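Local coordinates for RE68036p (Drosophila melanogaster, PDB 1SQH), which is of unknown function but, as a member of the acetyltransferase clan, may act as a glycine N-acyltransferase, at residues 23-28 against 94-99; 40-45 against 64-69. One frame throughout, in Å; residues are numbered along the deposited sequence.

Both contacts join one of two successive helices, 15-29 and 34-51, to the same mixed sheet of eight strands. In contact 1 the end of helix 15-29 meets the residues that leave strand 91-96; in contact 2 helix 34-51 meets the run leading into strand 67-71. These two strands are separated in the sheet by strand 82-87. The centres lie about 15 Å apart, with about 6 Å between nearest atoms, so the contacts do not touch. In the sequence both segments of contact 2 lie between those of contact 1. All four segments belong to the DUF5645 region, a member of the acetyltransferase clan, and the contacts connect its first two helices to neighbouring parts of one sheet.

Contact 1 (23-28 against 94-99); sequences DLYKVK and SFFSWQ
Helix 15-29 meets the exit of strand 91-96 through W98, whose indole meets the Y25 ring with its edge and the K28 chain with a face. CZ3 of W98 stands 3.6 Å from CZ of Y25, over one face of the tyrosine ring, and the planes are turned by 68° in an edge-to-face stack. K28, its CG anti to the backbone N and its chain bent at chi2 (76°), runs across a face of the same indole. Its CE lies 3.7 Å from the centroid of the five-membered ring as a CH-pi contact, and NZ follows at 4.1 Å from that centroid in a cation-pi interaction. Here the chain has just left the mixed sheet, whose strand ends at F96. The F96 ring offers its edge to Y25, CD2 lying 3.4 Å from OH of Y25, while H35 of helix 34-51 meets the F96 ring as well. An alanine in place of W98 would probably open a gap over the Y25 face and leave the K28 ammonium without its aromatic partner. The Y25 hydroxyl is hydrogen-bonded to O of G80, which ties the tyrosine to the chain just before strand 82-87. CB of L24 approaches CH2 of W98 at 4.4 Å.

Contact 2 (40-45 against 64-69); sequences YNQRKW and LRKQFY
Q42 on helix 34-51 reaches across to L64 and K66 with both ends of its amide, joining the helix to the chain that leads into strand 67-71. With CG anti to the backbone N (chi1 -172°), that carbon comes to the edge of the F68 ring, 3.7 Å from CE2, and the bend at chi2 turns the amide carbon toward the 64-66 backbone. NE2 donates to O of L64 at 2.9 Å in an almost straight bond (175°), with the acceptor in the amide plane; NE2 also bonds OD1 of D46, one turn on in the helix. OE1 accepts from NZ of K66 at 3.2 Å, the donor lying in the carbonyl plane, and takes a further bond from water 2, 2.8 Å from OE1. That water accepts from NZ of K66 too, while water 1 accepts from NZ and, at 2.7 Å, from ND2 of N41. The OD1 of N41 is bonded to OG of S232. Beside these bonds both faces of the W45 ring are met: CG of L64 makes a CH-pi contact over the centre of the six-membered ring, 4.2 Å from its centroid, and ND2 of N41 lies over the opposite face, toward its rim. NE1 of W45 bonds OD1 of N209. Three acceptors, OE1 of Q42 and two waters, match the three N-H of the K66 ammonium, so its charged form is probably accommodated, while the Q42 amide is fixed in rotation by partners at both ends.

Contact 1 (23-28 against 94-99)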
ATOM      1  N   ASP A  23      -9.202  15.552  -1.690  1.00 25.53           N
ATOM      2  CA  ASP A  23      -8.695  16.925  -1.700  1.00 26.43           C
ATOM      3  C   ASP A  23      -8.571  17.506  -0.295  1.00 25.67           C
ATOM      4  O   ASP A  23      -7.751  18.392  -0.051  1.00 23.92           O
ATOM      5  CB  ASP A  23      -9.574  17.840  -2.544  1.00 28.87           C
ATOM      6  CG  ASP A  23      -8.962  19.218  -2.709  1.00 33.34           C
ATOM      7  OD1 ASP A  23      -7.901  19.319  -3.361  1.00 35.98           O
ATOM      8  OD2 ASP A  23      -9.524  20.198  -2.173  1.00 36.70           O
ATOM      9  N   LEU A  24      -9.395  17.019   0.628  1.00 25.57           N
ATOM     10  CA  LEU A  24      -9.321  17.496   2.000  1.00 25.79           C
ATOM     11  C   LEU A  24      -7.961  17.139   2.558  1.00 24.44           C
ATOM     12  O   LEU A  24      -7.305  17.961   3.199  1.00 24.02           O
ATOM     13  CB  LEU A  24     -10.370  16.835   2.874  1.00 28.08           C
ATOM     14  CG  LEU A  24     -11.764  17.420   2.917  1.00 30.92           C
ATOM     15  CD1 LEU A  24     -12.556  16.626   3.953  1.00 34.18           C
ATOM     16  CD2 LEU A  24     -11.710  18.899   3.287  1.00 31.40           C
ATOM     17  N   TYR A  25      -7.543  15.900   2.331  1.00 22.75           N
ATOM     18  CA  TYR A  25      -6.245  15.490   2.823  1.00 21.73           C
ATOM     19  C   TYR A  25      -5.170  16.224   2.044  1.00 22.01           C
ATOM     20  O   TYR A  25      -4.161  16.643   2.617  1.00 23.55           O
ATOM     21  CB  TYR A  25      -6.068  13.971   2.725  1.00 22.19           C
ATOM     22  CG  TYR A  25      -6.653  13.233   3.915  1.00 24.31           C
ATOM     23  CD1 TYR A  25      -8.031  13.047   4.046  1.00 23.37           C
ATOM     24  CD2 TYR A  25      -5.833  12.789   4.948  1.00 24.41           C
ATOM     25  CE1 TYR A  25      -8.576  12.438   5.189  1.00 23.94           C
ATOM     26  CE2 TYR A  25      -6.364  12.184   6.085  1.00 24.87           C
ATOM     27  CZ  TYR A  25      -7.732  12.013   6.207  1.00 25.17           C
ATOM     28  OH  TYR A  25      -8.248  11.439   7.357  1.00 24.26           O
ATOM     29  N   LYS A  26      -5.389  16.416   0.746  1.00 20.71           N
ATOM     30  CA  LYS A  26      -4.406  17.137  -0.063  1.00 23.28           C
ATOM     31  C   LYS A  26      -4.164  18.530   0.523  1.00 22.38           C
ATOM     32  O   LYS A  26      -3.020  18.946   0.716  1.00 22.97           O
ATOM     33  CB  LYS A  26      -4.884  17.260  -1.514  1.00 24.13           C
ATOM     34  CG  LYS A  26      -3.811  17.777  -2.478  1.00 24.89           C
ATOM     35  CD  LYS A  26      -4.203  17.528  -3.934  1.00 25.72           C
ATOM     36  CE  LYS A  26      -3.147  18.055  -4.896  1.00 29.58           C
ATOM     37  NZ  LYS A  26      -3.460  17.737  -6.319  1.00 33.19           N
ATOM     38  N   VAL A  27      -5.242  19.243   0.829  1.00 23.32           N
ATOM     39  CA  VAL A  27      -5.121  20.586   1.396  1.00 24.83           C
ATOM     40  C   VAL A  27      -4.540  20.544   2.813  1.00 25.04           C
ATOM     41  O   VAL A  27      -3.563  21.230   3.123  1.00 25.36           O
ATOM     42  CB  VAL A  27      -6.505  21.298   1.452  1.00 26.51           C
ATOM     43  CG1 VAL A  27      -6.358  22.685   2.086  1.00 26.73           C
ATOM     44  CG2 VAL A  27      -7.101  21.402   0.056  1.00 25.84           C
ATOM     45  N   LYS A  28      -5.148  19.729   3.671  1.00 25.36           N
ATOM     46  CA  LYS A  28      -4.723  19.607   5.066  1.00 24.91           C
ATOM     47  C   LYS A  28      -3.277  19.177   5.330  1.00 25.92           C
ATOM     48  O   LYS A  28      -2.593  19.774   6.173  1.00 27.44           O
ATOM     49  CB  LYS A  28      -5.645  18.636   5.796  1.00 26.40           C
ATOM     50  CG  LYS A  28      -5.297  18.435   7.258  1.00 25.72           C
ATOM     51  CD  LYS A  28      -5.738  19.638   8.074  1.00 26.83           C
ATOM     52  CE  LYS A  28      -5.605  19.377   9.559  1.00 24.57           C
ATOM     53  NZ  LYS A  28      -6.127  20.532  10.354  1.00 26.96           N
ATOM     54  N   SER A  94      -8.115   0.476   6.851  1.00 27.77           N
ATOM     55  CA  SER A  94      -7.308   1.685   6.972  1.00 26.19           C
ATOM     56  C   SER A  94      -8.235   2.730   7.569  1.00 25.12           C
ATOM     57  O   SER A  94      -9.438   2.707   7.313  1.00 26.21           O
ATOM     58  CB  SER A  94      -6.818   2.174   5.604  1.00 25.51           C
ATOM     59  OG  SER A  94      -6.121   3.403   5.740  1.00 19.99           O
ATOM     60  N   PHE A  95      -7.687   3.639   8.363  1.00 24.17           N
ATOM     61  CA  PHE A  95      -8.508   4.677   8.965  1.00 23.92           C
ATOM     62  C   PHE A  95      -7.679   5.827   9.518  1.00 23.45           C
ATOM     63  O   PHE A  95      -6.503   5.667   9.849  1.00 23.19           O
ATOM     64  CB  PHE A  95      -9.370   4.083  10.080  1.00 22.36           C
ATOM     65  CG  PHE A  95      -8.577   3.429  11.177  1.00 23.77           C
ATOM     66  CD1 PHE A  95      -7.987   4.189  12.181  1.00 23.31           C
ATOM     67  CD2 PHE A  95      -8.400   2.047  11.192  1.00 23.55           C
ATOM     68  CE1 PHE A  95      -7.234   3.578  13.194  1.00 23.88           C
ATOM     69  CE2 PHE A  95      -7.651   1.431  12.197  1.00 24.27           C
ATOM     70  CZ  PHE A  95      -7.067   2.201  13.195  1.00 23.54           C
ATOM     71  N   PHE A  96      -8.314   6.990   9.607  1.00 22.66           N
ATOM     72  CA  PHE A  96      -7.677   8.179  10.135  1.00 22.26           C
ATOM     73  C   PHE A  96      -8.715   9.240  10.442  1.00 22.00           C
ATOM     74  O   PHE A  96      -9.862   9.155  10.022  1.00 20.57           O
ATOM     75  CB  PHE A  96      -6.663   8.775   9.147  1.00 19.42           C
ATOM     76  CG  PHE A  96      -5.675   9.698   9.803  1.00 17.69           C
ATOM     77  CD1 PHE A  96      -4.580   9.178  10.491  1.00 17.80           C
ATOM     78  CD2 PHE A  96      -5.890  11.079   9.830  1.00 18.19           C
ATOM     79  CE1 PHE A  96      -3.708  10.011  11.199  1.00 16.61           C
ATOM     80  CE2 PHE A  96      -5.034  11.929  10.535  1.00 16.50           C
ATOM     81  CZ  PHE A  96      -3.938  11.392  11.223  1.00 17.36           C
ATOM     82  N   SER A  97      -8.280  10.238  11.192  1.00 22.95           N
ATOM     83  CA  SER A  97      -9.094  11.383  11.561  1.00 25.86           C
ATOM     84  C   SER A  97      -8.136  12.297  12.294  1.00 26.55           C
ATOM     85  O   SER A  97      -7.202  11.820  12.943  1.00 25.93           O
ATOM     86  CB  SER A  97     -10.243  10.992  12.496  1.00 25.99           C
ATOM     87  OG  SER A  97     -10.954  12.162  12.882  1.00 24.27           O
ATOM     88  N   TRP A  98      -8.340  13.604  12.185  1.00 28.70           N
ATOM     89  CA  TRP A  98      -7.450  14.518  12.874  1.00 31.37           C
ATOM     90  C   TRP A  98      -8.140  15.298  13.977  1.00 33.47           C
ATOM     91  O   TRP A  98      -7.721  16.400  14.319  1.00 34.53           O
ATOM     92  CB  TRP A  98      -6.761  15.461  11.877  1.00 29.79           C
ATOM     93  CG  TRP A  98      -7.665  16.323  11.041  1.00 28.03           C
ATOM     94  CD1 TRP A  98      -8.360  17.422  11.447  1.00 26.72           C
ATOM     95  CD2 TRP A  98      -7.912  16.186   9.638  1.00 27.70           C
ATOM     96  NE1 TRP A  98      -9.023  17.984  10.383  1.00 25.54           N
ATOM     97  CE2 TRP A  98      -8.766  17.244   9.260  1.00 25.57           C
ATOM     98  CE3 TRP A  98      -7.489  15.269   8.660  1.00 27.90           C
ATOM     99  CZ2 TRP A  98      -9.211  17.414   7.942  1.00 25.90           C
ATOM    100  CZ3 TRP A  98      -7.932  15.442   7.344  1.00 28.12           C
ATOM    101  CH2 TRP A  98      -8.787  16.509   7.002  1.00 26.74           C
ATOM    102  N   GLN A  99      -9.196  14.718  14.538  1.00 36.90           N
ATOM    103  CA  GLN A  99      -9.909  15.363  15.628  1.00 39.96           C
ATOM    104  C   GLN A  99      -8.893  15.488  16.768  1.00 42.90           C
ATOM    105  O   GLN A  99      -8.359  14.489  17.244  1.00 42.29           O
ATOM    106  CB  GLN A  99     -11.111  14.518  16.051  1.00 39.45           C
ATOM    107  CG  GLN A  99     -12.102  15.276  16.916  1.00 36.88           C
ATOM    108  CD  GLN A  99     -13.381  14.504  17.153  1.00 35.70           C
ATOM    109  OE1 GLN A  99     -14.332  15.038  17.709  1.00 35.52           O
ATOM    110  NE2 GLN A  99     -13.408  13.238  16.736  1.00 33.88           N
TER

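Contact 2 (40-45 against 64-69)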
ATOM      1  N   TYR A  40      -5.399   9.034  -3.329  1.00 22.54           N
ATOM      2  CA  TYR A  40      -4.978   9.345  -4.683  1.00 21.79           C
ATOM      3  C   TYR A  40      -4.849   8.047  -5.495  1.00 21.71           C
ATOM      4  O   TYR A  40      -5.366   7.932  -6.614  1.00 20.74           O
ATOM      5  CB  TYR A  40      -3.628  10.054  -4.646  1.00 22.64           C
ATOM      6  CG  TYR A  40      -2.954  10.096  -5.988  1.00 22.55           C
ATOM      7  CD1 TYR A  40      -3.247  11.102  -6.902  1.00 21.86           C
ATOM      8  CD2 TYR A  40      -2.047   9.106  -6.358  1.00 20.90           C
ATOM      9  CE1 TYR A  40      -2.643  11.126  -8.160  1.00 21.77           C
ATOM     10  CE2 TYR A  40      -1.448   9.115  -7.607  1.00 22.43           C
ATOM     11  CZ  TYR A  40      -1.744  10.130  -8.503  1.00 21.95           C
ATOM     12  OH  TYR A  40      -1.102  10.159  -9.727  1.00 24.03           O
ATOM     13  N   ASN A  41      -4.161   7.067  -4.922  1.00 21.17           N
ATOM     14  CA  ASN A  41      -3.962   5.811  -5.615  1.00 22.40           C
ATOM     15  C   ASN A  41      -5.260   5.088  -5.959  1.00 24.22           C
ATOM     16  O   ASN A  41      -5.460   4.677  -7.116  1.00 24.27           O
ATOM     17  CB  ASN A  41      -3.075   4.882  -4.789  1.00 22.18           C
ATOM     18  CG  ASN A  41      -2.827   3.565  -5.481  1.00 20.62           C
ATOM     19  OD1 ASN A  41      -2.033   3.474  -6.409  1.00 16.14           O
ATOM     20  ND2 ASN A  41      -3.534   2.537  -5.046  1.00 22.70           N
ATOM     21  N   GLN A  42      -6.142   4.935  -4.970  1.00 24.11           N
ATOM     22  CA  GLN A  42      -7.397   4.234  -5.204  1.00 23.56           C
ATOM     23  C   GLN A  42      -8.204   4.870  -6.324  1.00 24.01           C
ATOM     24  O   GLN A  42      -8.657   4.182  -7.239  1.00 23.07           O
ATOM     25  CB  GLN A  42      -8.243   4.187  -3.937  1.00 24.91           C
ATOM     26  CG  GLN A  42      -9.483   3.297  -4.091  1.00 25.10           C
ATOM     27  CD  GLN A  42      -9.111   1.891  -4.543  1.00 24.71           C
ATOM     28  OE1 GLN A  42      -8.463   1.148  -3.807  1.00 24.95           O
ATOM     29  NE2 GLN A  42      -9.499   1.530  -5.764  1.00 23.99           N
ATOM     30  N   ARG A  43      -8.387   6.184  -6.259  1.00 23.81           N
ATOM     31  CA  ARG A  43      -9.143   6.868  -7.293  1.00 23.72           C
ATOM     32  C   ARG A  43      -8.460   6.732  -8.656  1.00 24.75           C
ATOM     33  O   ARG A  43      -9.139   6.709  -9.687  1.00 25.71           O
ATOM     34  CB  ARG A  43      -9.344   8.336  -6.920  1.00 22.96           C
ATOM     35  CG  ARG A  43     -10.278   8.497  -5.731  1.00 23.30           C
ATOM     36  CD  ARG A  43     -11.648   7.873  -6.016  1.00 23.75           C
ATOM     37  NE  ARG A  43     -12.462   8.717  -6.892  1.00 24.55           N
ATOM     38  CZ  ARG A  43     -13.447   8.267  -7.667  1.00 24.13           C
ATOM     39  NH1 ARG A  43     -13.742   6.970  -7.686  1.00 21.18           N
ATOM     40  NH2 ARG A  43     -14.146   9.117  -8.408  1.00 24.42           N
ATOM     41  N   LYS A  44      -7.130   6.639  -8.673  1.00 22.85           N
ATOM     42  CA  LYS A  44      -6.428   6.466  -9.939  1.00 22.92           C
ATOM     43  C   LYS A  44      -6.862   5.131 -10.537  1.00 24.49           C
ATOM     44  O   LYS A  44      -7.209   5.053 -11.727  1.00 23.53           O
ATOM     45  CB  LYS A  44      -4.915   6.458  -9.737  1.00 23.42           C
ATOM     46  CG  LYS A  44      -4.138   6.203 -11.035  1.00 24.63           C
ATOM     47  CD  LYS A  44      -2.626   6.320 -10.850  1.00 20.75           C
ATOM     48  CE  LYS A  44      -2.091   5.254  -9.913  1.00 19.81           C
ATOM     49  NZ  LYS A  44      -0.606   5.311  -9.831  1.00 15.94           N
ATOM     50  N   TRP A  45      -6.849   4.085  -9.702  1.00 22.65           N
ATOM     51  CA  TRP A  45      -7.255   2.753 -10.138  1.00 23.57           C
ATOM     52  C   TRP A  45      -8.728   2.741 -10.545  1.00 25.58           C
ATOM     53  O   TRP A  45      -9.091   2.146 -11.568  1.00 24.43           O
ATOM     54  CB  TRP A  45      -7.043   1.712  -9.028  1.00 20.84           C
ATOM     55  CG  TRP A  45      -5.615   1.269  -8.842  1.00 20.21           C
ATOM     56  CD1 TRP A  45      -4.587   1.384  -9.739  1.00 19.34           C
ATOM     57  CD2 TRP A  45      -5.076   0.591  -7.698  1.00 19.43           C
ATOM     58  NE1 TRP A  45      -3.445   0.819  -9.224  1.00 17.63           N
ATOM     59  CE2 TRP A  45      -3.715   0.325  -7.975  1.00 19.10           C
ATOM     60  CE3 TRP A  45      -5.616   0.177  -6.468  1.00 20.09           C
ATOM     61  CZ2 TRP A  45      -2.882  -0.337  -7.062  1.00 18.13           C
ATOM     62  CZ3 TRP A  45      -4.787  -0.483  -5.562  1.00 20.44           C
ATOM     63  CH2 TRP A  45      -3.432  -0.732  -5.867  1.00 19.17           C
ATOM     64  N   LEU A  64      -8.013  -4.518  -6.224  1.00 29.91           N
ATOM     65  CA  LEU A  64      -7.748  -3.165  -6.711  1.00 30.13           C
ATOM     66  C   LEU A  64      -8.887  -2.191  -6.354  1.00 30.48           C
ATOM     67  O   LEU A  64      -8.964  -1.079  -6.887  1.00 30.46           O
ATOM     68  CB  LEU A  64      -7.547  -3.195  -8.229  1.00 29.29           C
ATOM     69  CG  LEU A  64      -6.110  -3.348  -8.745  1.00 32.07           C
ATOM     70  CD1 LEU A  64      -5.386  -4.436  -7.982  1.00 32.27           C
ATOM     71  CD2 LEU A  64      -6.124  -3.651 -10.240  1.00 33.79           C
ATOM     72  N   ARG A  65      -9.768  -2.611  -5.449  1.00 29.27           N
ATOM     73  CA  ARG A  65     -10.897  -1.787  -5.033  1.00 27.74           C
ATOM     74  C   ARG A  65     -10.876  -1.510  -3.535  1.00 27.18           C
ATOM     75  O   ARG A  65     -10.237  -2.223  -2.767  1.00 27.90           O
ATOM     76  CB  ARG A  65     -12.227  -2.477  -5.377  1.00 27.72           C
ATOM     77  CG  ARG A  65     -12.302  -3.141  -6.757  1.00 29.45           C
ATOM     78  CD  ARG A  65     -11.721  -2.250  -7.835  1.00 31.87           C
ATOM     79  NE  ARG A  65     -12.711  -1.603  -8.692  1.00 34.17           N
ATOM     80  CZ  ARG A  65     -13.244  -2.158  -9.774  1.00 37.03           C
ATOM     81  NH1 ARG A  65     -12.896  -3.387 -10.142  1.00 38.09           N
ATOM     82  NH2 ARG A  65     -14.103  -1.470 -10.509  1.00 36.88           N
ATOM     83  N   LYS A  66     -11.585  -0.466  -3.125  1.00 26.13           N
ATOM     84  CA  LYS A  66     -11.694  -0.113  -1.715  1.00 27.18           C
ATOM     85  C   LYS A  66     -13.042   0.566  -1.495  1.00 28.03           C
ATOM     86  O   LYS A  66     -13.541   1.266  -2.375  1.00 28.15           O
ATOM     87  CB  LYS A  66     -10.578   0.849  -1.286  1.00 24.64           C
ATOM     88  CG  LYS A  66      -9.200   0.226  -1.097  1.00 25.85           C
ATOM     89  CD  LYS A  66      -8.272   1.196  -0.347  1.00 26.95           C
ATOM     90  CE  LYS A  66      -6.855   0.661  -0.223  1.00 26.69           C
ATOM     91  NZ  LYS A  66      -6.230   0.472  -1.566  1.00 27.96           N
ATOM     92  N   GLN A  67     -13.634   0.351  -0.330  1.00 28.92           N
ATOM     93  CA  GLN A  67     -14.909   0.982  -0.014  1.00 29.96           C
ATOM     94  C   GLN A  67     -14.676   1.900   1.181  1.00 28.54           C
ATOM     95  O   GLN A  67     -14.358   1.450   2.283  1.00 26.43           O
ATOM     96  CB  GLN A  67     -15.954  -0.081   0.302  1.00 33.18           C
ATOM     97  CG  GLN A  67     -16.267  -0.973  -0.890  1.00 38.28           C
ATOM     98  CD  GLN A  67     -16.613  -2.394  -0.484  1.00 40.60           C
ATOM     99  OE1 GLN A  67     -15.733  -3.173  -0.088  1.00 42.90           O
ATOM    100  NE2 GLN A  67     -17.893  -2.740  -0.575  1.00 37.44           N
ATOM    101  N   PHE A  68     -14.814   3.196   0.941  1.00 26.46           N
ATOM    102  CA  PHE A  68     -14.590   4.184   1.981  1.00 27.45           C
ATOM    103  C   PHE A  68     -15.863   4.469   2.764  1.00 27.66           C
ATOM    104  O   PHE A  68     -16.961   4.450   2.202  1.00 27.73           O
ATOM    105  CB  PHE A  68     -14.051   5.464   1.336  1.00 27.70           C
ATOM    106  CG  PHE A  68     -12.691   5.293   0.703  1.00 26.98           C
ATOM    107  CD1 PHE A  68     -11.533   5.366   1.481  1.00 26.76           C
ATOM    108  CD2 PHE A  68     -12.568   5.025  -0.660  1.00 25.80           C
ATOM    109  CE1 PHE A  68     -10.271   5.173   0.917  1.00 27.42           C
ATOM    110  CE2 PHE A  68     -11.311   4.830  -1.237  1.00 27.68           C
ATOM    111  CZ  PHE A  68     -10.159   4.905  -0.444  1.00 27.05           C
ATOM    112  N   TYR A  69     -15.720   4.717   4.062  1.00 27.14           N
ATOM    113  CA  TYR A  69     -16.873   5.004   4.913  1.00 27.04           C
ATOM    114  C   TYR A  69     -16.586   6.146   5.877  1.00 26.84           C
ATOM    115  O   TYR A  69     -15.440   6.524   6.077  1.00 26.54           O
ATOM    116  CB  TYR A  69     -17.251   3.785   5.768  1.00 27.22           C
ATOM    117  CG  TYR A  69     -17.532   2.509   5.017  1.00 27.69           C
ATOM    118  CD1 TYR A  69     -16.493   1.708   4.550  1.00 29.68           C
ATOM    119  CD2 TYR A  69     -18.840   2.084   4.804  1.00 27.70           C
ATOM    120  CE1 TYR A  69     -16.753   0.502   3.889  1.00 30.39           C
ATOM    121  CE2 TYR A  69     -19.114   0.887   4.143  1.00 28.33           C
ATOM    122  CZ  TYR A  69     -18.070   0.102   3.692  1.00 29.97           C
ATOM    123  OH  TYR A  69     -18.332  -1.089   3.057  1.00 28.79           O
TER
HETATM  124  O   HOH W   1      -4.776   2.730  -2.711  1.00 12.19           O
HETATM  125  O   HOH W   2      -7.503  -1.439  -3.430  1.00 16.70           O